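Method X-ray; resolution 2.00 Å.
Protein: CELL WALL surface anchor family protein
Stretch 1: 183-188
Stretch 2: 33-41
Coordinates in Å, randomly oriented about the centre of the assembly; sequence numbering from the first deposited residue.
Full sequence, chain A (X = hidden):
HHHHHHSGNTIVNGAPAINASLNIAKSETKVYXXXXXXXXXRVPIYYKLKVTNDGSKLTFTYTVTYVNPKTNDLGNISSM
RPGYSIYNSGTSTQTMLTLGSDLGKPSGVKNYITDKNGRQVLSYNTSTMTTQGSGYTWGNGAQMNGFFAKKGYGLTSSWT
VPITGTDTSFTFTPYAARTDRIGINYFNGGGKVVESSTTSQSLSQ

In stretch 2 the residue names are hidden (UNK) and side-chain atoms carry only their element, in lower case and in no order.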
# COMPACT_ATOMS: atom_id res chain seq x y z
N GLY A 183 11.37 8.81 -8.81
CA GLY A 183 12.44 7.83 -8.85
C GLY A 183 13.08 7.47 -7.51
O GLY A 183 13.93 6.58 -7.45
N ILE A 184 12.71 8.19 -6.45
CA ILE A 184 13.28 7.95 -5.12
C ILE A 184 12.18 7.36 -4.23
O ILE A 184 11.32 8.08 -3.69
CB ILE A 184 13.81 9.26 -4.48
CG1 ILE A 184 14.83 9.96 -5.40
CG2 ILE A 184 14.43 8.98 -3.12
CD1 ILE A 184 16.00 9.11 -5.84
N ASN A 185 12.19 6.03 -4.10
CA ASN A 185 11.28 5.34 -3.20
C ASN A 185 11.78 5.44 -1.77
O ASN A 185 12.89 4.98 -1.47
CB ASN A 185 11.18 3.87 -3.62
CG ASN A 185 10.23 3.09 -2.77
OD1 ASN A 185 9.60 3.62 -1.85
ND2 ASN A 185 10.09 1.80 -3.08
N TYR A 186 10.97 6.02 -0.90
CA TYR A 186 11.31 6.20 0.51
C TYR A 186 11.48 4.86 1.29
O TYR A 186 12.15 4.83 2.32
CB TYR A 186 10.23 7.04 1.18
CG TYR A 186 10.23 8.52 0.76
CD1 TYR A 186 11.35 9.11 0.18
CD2 TYR A 186 9.10 9.31 0.94
CE1 TYR A 186 11.35 10.44 -0.17
CE2 TYR A 186 9.09 10.65 0.60
CZ TYR A 186 10.21 11.21 0.04
OH TYR A 186 10.21 12.55 -0.32
N PHE A 187 10.87 3.78 0.79
CA PHE A 187 11.06 2.44 1.37
C PHE A 187 12.24 1.68 0.75
O PHE A 187 12.48 0.52 1.10
CB PHE A 187 9.79 1.62 1.18
CG PHE A 187 8.61 2.20 1.86
CD1 PHE A 187 8.56 2.26 3.25
CD2 PHE A 187 7.54 2.69 1.12
CE1 PHE A 187 7.46 2.81 3.91
CE2 PHE A 187 6.43 3.22 1.76
CZ PHE A 187 6.39 3.31 3.15
N ASN A 188 12.89 2.32 -0.21
CA ASN A 188 14.08 1.79 -0.90
C ASN A 188 14.11 0.30 -1.20
O ASN A 188 15.10 -0.38 -0.90
CB ASN A 188 15.35 2.14 -0.13
CG ASN A 188 16.60 2.06 -1.00
OD1 ASN A 188 16.51 1.90 -2.22
ND2 ASN A 188 17.77 2.18 -0.38
N UNK A 33 3.75 -4.65 8.41
CA UNK A 33 4.08 -3.22 8.44
C UNK A 33 5.57 -3.10 8.13
O UNK A 33 6.34 -4.08 8.27
c UNK A 33 2.37 -2.73 10.29
c UNK A 33 3.83 -2.56 9.81
o UNK A 33 4.70 -3.13 10.80
N UNK A 34 5.98 -1.91 7.71
CA UNK A 34 7.39 -1.68 7.49
C UNK A 34 7.62 -0.18 7.49
O UNK A 34 6.69 0.64 7.72
N UNK A 35 8.85 0.21 7.23
CA UNK A 35 9.18 1.59 7.46
C UNK A 35 10.30 1.98 6.52
O UNK A 35 11.17 1.14 6.19
o UNK A 35 10.44 1.82 11.47
c UNK A 35 10.30 2.88 9.31
c UNK A 35 9.61 1.67 8.91
c UNK A 35 10.70 2.84 10.78
o UNK A 35 11.24 3.85 11.24
N UNK A 36 10.27 3.23 6.09
CA UNK A 36 11.34 3.82 5.32
C UNK A 36 11.62 5.22 5.85
O UNK A 36 11.27 5.54 6.98
N UNK A 37 12.28 6.04 5.03
CA UNK A 37 12.70 7.36 5.45
C UNK A 37 12.27 8.37 4.41
O UNK A 37 12.60 8.25 3.22
c UNK A 37 14.72 8.87 5.89
c UNK A 37 14.65 6.52 6.82
c UNK A 37 14.24 7.43 5.65
N UNK A 38 11.51 9.36 4.84
CA UNK A 38 11.21 10.51 3.97
C UNK A 38 12.46 11.38 3.90
O UNK A 38 12.84 11.97 4.90
o UNK A 38 10.61 13.36 3.42
c UNK A 38 9.69 12.55 3.74
c UNK A 38 10.02 11.29 4.53
o UNK A 38 8.48 12.72 3.43
N UNK A 39 13.10 11.43 2.71
CA UNK A 39 14.37 12.15 2.45
C UNK A 39 14.31 13.65 2.66
O UNK A 39 15.33 14.31 2.90
c UNK A 39 14.75 12.06 0.96
o UNK A 39 14.88 10.75 0.49
N UNK A 40 13.12 14.22 2.49
CA UNK A 40 12.99 15.66 2.54
C UNK A 40 12.91 16.12 3.98
O UNK A 40 13.56 17.07 4.36
c UNK A 40 11.59 17.67 1.88
c UNK A 40 11.75 16.14 1.76
c UNK A 40 11.86 15.73 0.30
N UNK A 41 12.08 15.46 4.77
CA UNK A 41 11.86 15.89 6.15
C UNK A 41 12.67 15.07 7.17
O UNK A 41 12.66 15.37 8.35
c UNK A 41 8.93 16.73 4.54
c UNK A 41 10.35 15.90 6.46
c UNK A 41 9.19 19.37 5.33
c UNK A 41 9.79 18.33 6.07
c UNK A 41 8.46 19.06 4.20
c UNK A 41 8.31 17.76 3.80
o UNK A 41 7.86 20.05 3.46
c UNK A 41 9.65 17.00 5.69
O HOH W 1 12.58 0.30 3.87

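Position 33 has three side-chain atoms: a carbon that carries one oxygen and one further carbon. The side chain stays far from stretch 1. A beta-branched group with one hydroxyl is Thr33.

Position 34 has no side-chain atoms. Its backbone O is 4.5 Å from CE1 of Phe187. The residue is Gly34.

Position 35 has three carbons in a row, the third carrying two oxygens. The chain is extended and its CA-to-CB bond points away from stretch 1. Its backbone C lies at the edge of the Phe187 ring, 3.7 Å from CD1 of Phe187. This carboxylate is one carbon longer than that of aspartate, so the residue is Glu35.

Position 36 again has no side-chain atoms. Its CA is 3.3 Å from O of Tyr186, a CA-H...O contact, and its N is 3.5 Å from CD1 of Phe187. An ideal CB here would fall 2.1 Å from O of Tyr186 and 2.8 Å from CA of Phe187. Both distances are clashes, and the residue is Gly36.

Position 37 has three carbons, one carrying the other two. The CA-to-CB bond points away from stretch 1, and the contact is made by the backbone: N donates a hydrogen bond to O of Tyr186 at 3.0 Å. The branched aliphatic group is Val37.

Position 38 has two carbons, the second carrying two oxygens. One of these oxygens is 3.6 Å from CE2 of Tyr186. This short carboxylate is Asp38, and that oxygen is OD2. OD1 accepts hydrogen bonds from N of position 40 (2.8 Å) and N of position 41 (2.9 Å), which holds the chain that follows against this side chain.

Position 39 has one carbon and then one oxygen. The oxygen is 3.6 Å from CE1 of Tyr186 and 4.0 Å from CG2 of Ile184. It is Ser39.

Position 40 has three carbons, branched at the first. One of the branch carbons is 3.6 Å from OH of Tyr186. It is Val40.

Position 41 has one carbon followed by a six-carbon ring bearing one oxygen. It does not touch stretch 1. It is Tyr41.

The contact centres on Tyr186. Its O holds the strand through Val37 N. CA of Asp38 packs over one face of its ring, 3.8 Å from the ring centroid and almost on the ring normal, in a CH-pi contact. The beta turn from Asn185 to Asn188 presents Tyr186 and Phe187 together. A water bridges the stretches, donating to O of Glu35 and O of Phe187, each at 2.8 Å from the water O.

Stretch 2 33-41: TGEGVDSVY
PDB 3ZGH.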